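Local coordinates for Alr1585 protein (Nostoc sp., PDB 5C2I) that probably acts as a haem-dependent dye-decolorizing peroxidase that uses hydrogen peroxide to oxidise dyes and other organic substrates, at residues N28-G32 / N33-G37; E56-K59 / Q60-S64; R271-A274 / Q275-I279. The protein carries 1 engineered substitution. All coordinates share one frame; numbering follows the deposited sequence.

Overall arrangement
The three contacts follow one another along the chain, and none nests within or crosses another. Each is local and closes only a turn or two of backbone. Contact 1 lies where helix 24-29 ends and the chain bends toward strand 42-50. Contact 2 comes next, on helix 55-68, and sets that helix against strands 42-50 and 93-98 and helix 159-176. Their centres are about 22 Å apart, both in the N-terminal domain. Contact 3 covers the C-terminal end of helix 263-277, beside helix 281-289 and the two-stranded sheet 428-431/439-442. It lies on the opposite side of the chain's centre, about 58 Å from contact 2, centre to centre.

Contact 1. Residues N28-G32 / N33-G37; sequences NDLQG and NILKG
Ile34 folds back over the backbone of Gln31 and Gly32 to reach Leu30. Its CB starts 4.1 Å from Gln31 O. CG1 comes next and lies 3.7 Å from Gly32 O. CD1 then passes 3.6 Å from Gln31 O and ends 4.0 Å from Leu30 CD1. Because CG1 stands anti to the carbonyl carbon (chi1 -63°), this branch extends back over the preceding residues. Leu30 uses both its methyls. CD1 takes the tip of Ile34, and CD2 lies 3.7 Å from Leu35 CD1. Each methyl of Leu30 thus has its own partner, Ile34 or Leu35, and meets it at an angle.

The turn between these side chains is bridged by water. Water 1 donates to Gln31 O at 2.8 Å and accepts from Leu35 N at 2.8 Å. No direct hydrogen bond links the two halves of this turn, and the water takes that place. Asn33 has positive phi (74°), consistent with the sharp change of chain direction here, and its OD1 accepts from His38 N.

Partners from other parts of the chain hold the polar groups. The amide of Gln31 bonds to Phe96 O and Asn95 ND2, and Arg365 donates to both Asn33 O and Ile34 O. Ile34 also touches Ala458 of strand 448-458.

The whole is a buried, water-bridged turn after a helix. It carries the chain from helix 24-29 toward strand 42-50 of the antiparallel sheet in the N-terminal ferredoxin-like domain, of the dimeric alpha+beta barrel family.

Contact 2. Residues E56-K59 / Q60-S64; sequences EVVK and QWIQS
This is a contact between successive turns of one helix, 55-68, which packs against the sheet of the N-terminal domain. Glu56 and Gln60 join on its exposed side, and Val58 and Ile62 on its buried side.

The side-chain bond runs from Gln60 NE2 to Glu56 OE2, 2.9 Å long with an angle of 158° at the hydrogen. OE2 offers its anti lone pair, the one pointing away from the other carboxylate oxygen. It lies close to the plane of the Gln60 amide, yet the carboxylate is turned 65° from that plane. Glu56 bends at chi2 (69°), which brings the carboxylate round toward the next turn. Gln60 instead runs extended, and its CG rests 3.4 Å from Glu56 O.

Alongside this pair the backbone bonds follow the regular i to i+4 pattern. Ile62 N meets Val58 O at 2.9 Å. The side chains of these two residues also touch, with Val58 CG1 3.8 Å from Ile62 CD1, and Ile62 CG1 lies 3.4 Å from Val58 O. Two residues beyond Ile62, Ser64 OG donates back to Trp61 O at 2.8 Å.

Val58 and Ile62 both rest on Phe50 of strand 42-50, and Ile62 and Trp61 reach Phe96 of strand 93-98. Gln63 NE2 donates to Lys465 O near the C terminus. Val57, Val58 and Trp61 pack on Ile176 of helix 159-176, so helix 55-68 lies beside that helix and over the same sheet.

Contact 3. Residues R271-A274 / Q275-I279; sequences RKLA and QKLNI
Lys276 N donates to Lys272 O over 2.9 Å, with an angle of 160° at the hydrogen. Gln275 N to Arg271 O and Leu277 N to Leu273 O repeat the same step. The helix then stops. Ile279 N, five residues after Ala274, donates to Ala274 O at 3.0 Å, and Asn278 N makes a weak bond to Gln275 O at 3.2 Å. Asn278 has positive phi (52°) and is the C-prime residue of this Schellman motif. The turn brings Ile279 back along the helix, with CG1 4.3 Å from Ala274 CB.

Leu273 and Leu277 carry the apolar side. Their CD1 methyls meet at 3.6 Å, and Leu277 CG lies 3.5 Å from Leu273 O. Leu273 sets its CG opposite the backbone nitrogen (chi1 173°), which carries its tip toward the following turn. With an alanine at Leu277, the CD1 methyl of Leu273 would probably lose its neighbour and a gap would open beside Trp430.

On the exposed face Lys272 and Lys276 keep their charged nitrogens apart, with NZ to NZ at 6.8 Å.

Leu273 and Leu277 both touch Trp430 of strand 428-431, while Lys272 and Leu273 touch Tyr442 of strand 439-442. Ala274 and Ile279 pack on Ala284, so the end of helix 263-277 packs on both this two-stranded sheet and helix 281-289.

Contact 1. Residues N28-G32 / N33-G37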
loop_
_atom_site.group_PDB
_atom_site.type_symbol
_atom_site.label_atom_id
_atom_site.label_comp_id
_atom_site.label_asym_id
_atom_site.label_seq_id
_atom_site.Cartn_x
_atom_site.Cartn_y
_atom_site.Cartn_z
ATOM N N ASN A 28 36.198 -10.548 -12.617
ATOM C CA ASN A 28 35.745 -11.910 -12.778
ATOM C C ASN A 28 36.061 -12.793 -11.591
ATOM O O ASN A 28 35.314 -13.694 -11.295
ATOM C CB ASN A 28 36.404 -12.543 -14.020
ATOM C CG ASN A 28 35.685 -13.809 -14.452
ATOM O OD1 ASN A 28 34.459 -13.829 -14.606
ATOM N ND2 ASN A 28 36.437 -14.912 -14.560
ATOM N N ASP A 29 37.167 -12.532 -10.907
ATOM C CA ASP A 29 37.632 -13.386 -9.790
ATOM C C ASP A 29 37.413 -12.801 -8.419
ATOM O O ASP A 29 37.674 -13.481 -7.381
ATOM C CB ASP A 29 39.126 -13.754 -9.961
ATOM C CG ASP A 29 39.494 -15.084 -9.267
ATOM O OD1 ASP A 29 38.607 -15.958 -9.191
ATOM O OD2 ASP A 29 40.692 -15.273 -8.889
ATOM N N LEU A 30 36.946 -11.556 -8.377
ATOM C CA LEU A 30 36.654 -10.863 -7.095
ATOM C C LEU A 30 35.210 -11.125 -6.745
ATOM O O LEU A 30 34.319 -11.015 -7.617
ATOM C CB LEU A 30 36.850 -9.353 -7.264
ATOM C CG LEU A 30 36.469 -8.441 -6.089
ATOM C CD1 LEU A 30 37.449 -8.658 -4.930
ATOM C CD2 LEU A 30 36.482 -6.992 -6.507
ATOM N N GLN A 31 34.940 -11.412 -5.492
ATOM C CA GLN A 31 33.545 -11.554 -5.040
ATOM C C GLN A 31 32.800 -10.196 -5.103
ATOM O O GLN A 31 33.390 -9.131 -4.959
ATOM C CB GLN A 31 33.479 -12.073 -3.605
ATOM C CG GLN A 31 33.922 -13.511 -3.462
ATOM C CD GLN A 31 33.572 -14.085 -2.111
ATOM O OE1 GLN A 31 32.404 -14.056 -1.689
ATOM N NE2 GLN A 31 34.562 -14.621 -1.430
ATOM N N GLY A 32 31.498 -10.257 -5.325
ATOM C CA GLY A 32 30.615 -9.104 -5.238
ATOM C C GLY A 32 30.437 -8.575 -3.822
ATOM O O GLY A 32 30.989 -9.127 -2.857
ATOM N N ASN A 33 29.691 -7.466 -3.715
ATOM C CA ASN A 33 29.364 -6.798 -2.447
ATOM C C ASN A 33 30.527 -6.040 -1.829
ATOM O O ASN A 33 30.363 -5.418 -0.773
ATOM C CB ASN A 33 28.785 -7.805 -1.428
ATOM C CG ASN A 33 27.994 -7.156 -0.307
ATOM O OD1 ASN A 33 27.288 -6.162 -0.498
ATOM N ND2 ASN A 33 28.081 -7.757 0.876
ATOM N N ILE A 34 31.665 -6.014 -2.502
ATOM C CA ILE A 34 32.838 -5.354 -1.975
ATOM C C ILE A 34 32.975 -3.954 -2.620
ATOM O O ILE A 34 32.782 -2.968 -1.947
ATOM C CB ILE A 34 34.090 -6.217 -2.173
ATOM C CG1 ILE A 34 33.943 -7.538 -1.363
ATOM C CG2 ILE A 34 35.341 -5.490 -1.696
ATOM C CD1 ILE A 34 34.961 -8.635 -1.745
ATOM N N LEU A 35 33.233 -3.903 -3.936
ATOM C CA LEU A 35 33.309 -2.636 -4.650
ATOM C C LEU A 35 31.974 -1.907 -4.751
ATOM O O LEU A 35 31.955 -0.668 -4.825
ATOM C CB LEU A 35 33.901 -2.821 -6.035
ATOM C CG LEU A 35 35.305 -3.411 -6.064
ATOM C CD1 LEU A 35 35.786 -3.530 -7.498
ATOM C CD2 LEU A 35 36.292 -2.614 -5.215
ATOM N N LYS A 36 30.883 -2.679 -4.778
ATOM C CA LYS A 36 29.538 -2.127 -4.790
ATOM C C LYS A 36 28.654 -3.076 -4.030
ATOM O O LYS A 36 28.715 -4.294 -4.210
ATOM C CB LYS A 36 29.033 -1.965 -6.248
ATOM C CG LYS A 36 27.604 -1.416 -6.381
ATOM C CD LYS A 36 27.385 -0.826 -7.776
ATOM C CE LYS A 36 25.905 -0.550 -8.059
ATOM N NZ LYS A 36 25.364 0.348 -6.988
ATOM N N GLY A 37 27.803 -2.529 -3.180
ATOM C CA GLY A 37 26.887 -3.340 -2.362
ATOM C C GLY A 37 25.918 -4.171 -3.185
ATOM O O GLY A 37 25.513 -3.767 -4.273
HETATM O O HOH W 1 32.858 -6.402 -5.229
#

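Contact 2. Residues E56-K59 / Q60-S64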
loop_
_atom_site.group_PDB
_atom_site.type_symbol
_atom_site.label_atom_id
_atom_site.label_comp_id
_atom_site.label_asym_id
_atom_site.label_seq_id
_atom_site.Cartn_x
_atom_site.Cartn_y
_atom_site.Cartn_z
ATOM N N GLU A 56 38.545 -32.861 3.936
ATOM C CA GLU A 56 38.406 -33.099 2.493
ATOM C C GLU A 56 36.958 -32.884 2.022
ATOM O O GLU A 56 36.733 -32.204 1.013
ATOM C CB GLU A 56 38.914 -34.506 2.119
ATOM C CG GLU A 56 38.647 -34.992 0.689
ATOM C CD GLU A 56 39.410 -34.277 -0.434
ATOM O OE1 GLU A 56 40.592 -33.868 -0.213
ATOM O OE2 GLU A 56 38.832 -34.127 -1.578
ATOM N N VAL A 57 35.972 -33.404 2.742
ATOM C CA VAL A 57 34.571 -33.183 2.312
ATOM C C VAL A 57 34.121 -31.741 2.517
ATOM O O VAL A 57 33.274 -31.209 1.758
ATOM C CB VAL A 57 33.573 -34.183 2.945
ATOM C CG1 VAL A 57 33.889 -35.592 2.487
ATOM C CG2 VAL A 57 33.562 -34.102 4.457
ATOM N N VAL A 58 34.701 -31.053 3.498
ATOM C CA VAL A 58 34.465 -29.617 3.630
ATOM C C VAL A 58 34.981 -28.871 2.422
ATOM O O VAL A 58 34.285 -28.005 1.857
ATOM C CB VAL A 58 35.092 -29.036 4.919
ATOM C CG1 VAL A 58 35.153 -27.509 4.884
ATOM C CG2 VAL A 58 34.304 -29.510 6.129
ATOM N N LYS A 59 36.177 -29.225 1.981
ATOM C CA LYS A 59 36.742 -28.577 0.815
ATOM C C LYS A 59 35.894 -28.825 -0.423
ATOM O O LYS A 59 35.699 -27.879 -1.224
ATOM C CB LYS A 59 38.169 -29.012 0.578
ATOM C CG LYS A 59 39.128 -28.434 1.589
ATOM C CD LYS A 59 40.558 -28.826 1.319
ATOM C CE LYS A 59 41.507 -28.091 2.263
ATOM N NZ LYS A 59 42.899 -28.503 2.064
ATOM N N GLN A 60 35.383 -30.045 -0.570
ATOM C CA GLN A 60 34.490 -30.347 -1.678
ATOM C C GLN A 60 33.216 -29.497 -1.617
ATOM O O GLN A 60 32.724 -29.018 -2.654
ATOM C CB GLN A 60 34.136 -31.833 -1.715
ATOM C CG GLN A 60 35.317 -32.767 -2.010
ATOM C CD GLN A 60 35.034 -34.228 -1.657
ATOM O OE1 GLN A 60 33.904 -34.624 -1.397
ATOM N NE2 GLN A 60 36.084 -35.037 -1.654
ATOM N N TRP A 61 32.664 -29.340 -0.423
ATOM C CA TRP A 61 31.464 -28.510 -0.251
ATOM C C TRP A 61 31.733 -27.041 -0.629
ATOM O O TRP A 61 30.957 -26.413 -1.372
ATOM C CB TRP A 61 30.887 -28.597 1.174
ATOM C CG TRP A 61 29.661 -27.794 1.219
ATOM C CD1 TRP A 61 28.406 -28.209 0.846
ATOM C CD2 TRP A 61 29.567 -26.412 1.498
ATOM N NE1 TRP A 61 27.536 -27.160 0.912
ATOM C CE2 TRP A 61 28.223 -26.035 1.289
ATOM C CE3 TRP A 61 30.489 -25.442 1.905
ATOM C CZ2 TRP A 61 27.772 -24.718 1.471
ATOM C CZ3 TRP A 61 30.038 -24.122 2.094
ATOM C CH2 TRP A 61 28.688 -23.780 1.867
ATOM N N ILE A 62 32.817 -26.477 -0.109
ATOM C CA ILE A 62 33.165 -25.088 -0.423
ATOM C C ILE A 62 33.331 -24.915 -1.933
ATOM O O ILE A 62 32.857 -23.938 -2.519
ATOM C CB ILE A 62 34.458 -24.668 0.318
ATOM C CG1 ILE A 62 34.188 -24.600 1.829
ATOM C CG2 ILE A 62 34.947 -23.300 -0.166
ATOM C CD1 ILE A 62 35.447 -24.444 2.656
ATOM N N GLN A 63 34.042 -25.858 -2.547
ATOM C CA GLN A 63 34.236 -25.853 -3.990
ATOM C C GLN A 63 32.885 -25.805 -4.719
ATOM O O GLN A 63 32.707 -25.011 -5.662
ATOM C CB GLN A 63 35.060 -27.063 -4.399
ATOM C CG GLN A 63 35.288 -27.187 -5.894
ATOM C CD GLN A 63 35.986 -28.493 -6.301
ATOM O OE1 GLN A 63 35.580 -29.615 -5.902
ATOM N NE2 GLN A 63 36.995 -28.376 -7.099
ATOM N N SER A 64 31.950 -26.660 -4.304
ATOM C CA SER A 64 30.643 -26.734 -4.985
ATOM C C SER A 64 29.894 -25.432 -4.775
ATOM O O SER A 64 29.256 -24.940 -5.693
ATOM C CB SER A 64 29.778 -27.913 -4.520
ATOM O OG SER A 64 29.281 -27.614 -3.194
#

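Contact 3. Residues R271-A274 / Q275-I279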
loop_
_atom_site.group_PDB
_atom_site.type_symbol
_atom_site.label_atom_id
_atom_site.label_comp_id
_atom_site.label_asym_id
_atom_site.label_seq_id
_atom_site.Cartn_x
_atom_site.Cartn_y
_atom_site.Cartn_z
ATOM N N ARG A 271 16.023 13.590 23.785
ATOM C CA ARG A 271 15.044 14.576 24.287
ATOM C C ARG A 271 15.580 15.348 25.482
ATOM O O ARG A 271 15.356 16.554 25.608
ATOM C CB ARG A 271 13.691 13.921 24.648
ATOM C CG ARG A 271 12.846 13.584 23.416
ATOM C CD ARG A 271 11.392 13.282 23.801
ATOM N NE ARG A 271 11.309 11.999 24.488
ATOM C CZ ARG A 271 11.288 10.805 23.879
ATOM N NH1 ARG A 271 11.278 10.731 22.559
ATOM N NH2 ARG A 271 11.245 9.693 24.608
ATOM N N LYS A 272 16.254 14.646 26.376
ATOM C CA LYS A 272 16.812 15.308 27.533
ATOM C C LYS A 272 17.905 16.320 27.139
ATOM O O LYS A 272 17.977 17.425 27.681
ATOM C CB LYS A 272 17.323 14.310 28.548
ATOM C CG LYS A 272 17.832 15.080 29.764
ATOM C CD LYS A 272 17.788 14.361 31.075
ATOM C CE LYS A 272 18.322 15.254 32.180
ATOM N NZ LYS A 272 18.595 14.511 33.439
ATOM N N LEU A 273 18.764 15.914 26.220
ATOM C CA LEU A 273 19.798 16.787 25.678
ATOM C C LEU A 273 19.172 18.028 25.078
ATOM O O LEU A 273 19.590 19.156 25.388
ATOM C CB LEU A 273 20.615 16.020 24.619
ATOM C CG LEU A 273 21.645 16.817 23.824
ATOM C CD1 LEU A 273 22.729 17.396 24.737
ATOM C CD2 LEU A 273 22.234 15.952 22.729
ATOM N N ALA A 274 18.112 17.832 24.286
ATOM C CA ALA A 274 17.415 18.945 23.666
ATOM C C ALA A 274 16.836 19.899 24.715
ATOM O O ALA A 274 16.934 21.127 24.587
ATOM C CB ALA A 274 16.318 18.416 22.751
ATOM N N GLN A 275 16.250 19.342 25.752
ATOM C CA GLN A 275 15.642 20.174 26.809
ATOM C C GLN A 275 16.730 20.945 27.549
ATOM O O GLN A 275 16.543 22.116 27.863
ATOM C CB GLN A 275 14.894 19.355 27.847
ATOM C CG GLN A 275 13.719 18.544 27.355
ATOM C CD GLN A 275 13.049 17.758 28.477
ATOM O OE1 GLN A 275 13.001 18.213 29.648
ATOM N NE2 GLN A 275 12.500 16.574 28.127
ATOM N N LYS A 276 17.840 20.291 27.846
ATOM C CA LYS A 276 18.951 20.941 28.570
ATOM C C LYS A 276 19.535 22.116 27.784
ATOM O O LYS A 276 19.757 23.220 28.339
ATOM C CB LYS A 276 20.019 19.899 28.957
ATOM C CG LYS A 276 19.561 19.081 30.149
ATOM C CD LYS A 276 19.308 19.943 31.408
ATOM C CE LYS A 276 20.584 20.465 32.038
ATOM N NZ LYS A 276 20.414 21.089 33.391
ATOM N N LEU A 277 19.721 21.913 26.477
ATOM C CA LEU A 277 20.217 22.968 25.619
ATOM C C LEU A 277 19.153 23.955 25.158
ATOM O O LEU A 277 19.475 24.943 24.487
ATOM C CB LEU A 277 20.897 22.364 24.384
ATOM C CG LEU A 277 22.084 21.447 24.669
ATOM C CD1 LEU A 277 22.517 20.755 23.400
ATOM C CD2 LEU A 277 23.224 22.239 25.294
ATOM N N ASN A 278 17.887 23.667 25.465
ATOM C CA ASN A 278 16.781 24.429 24.961
ATOM C C ASN A 278 16.822 24.574 23.436
ATOM O O ASN A 278 16.772 25.700 22.914
ATOM C CB ASN A 278 16.751 25.811 25.645
ATOM C CG ASN A 278 15.440 26.486 25.467
ATOM O OD1 ASN A 278 14.396 25.843 25.508
ATOM N ND2 ASN A 278 15.471 27.780 25.237
ATOM N N ILE A 279 16.903 23.429 22.735
ATOM C CA ILE A 279 16.826 23.368 21.285
ATOM C C ILE A 279 15.782 22.335 20.816
ATOM O O ILE A 279 15.259 21.546 21.608
ATOM C CB ILE A 279 18.185 23.000 20.661
ATOM C CG1 ILE A 279 18.638 21.602 21.124
ATOM C CG2 ILE A 279 19.222 24.055 21.009
ATOM C CD1 ILE A 279 19.959 21.153 20.571
#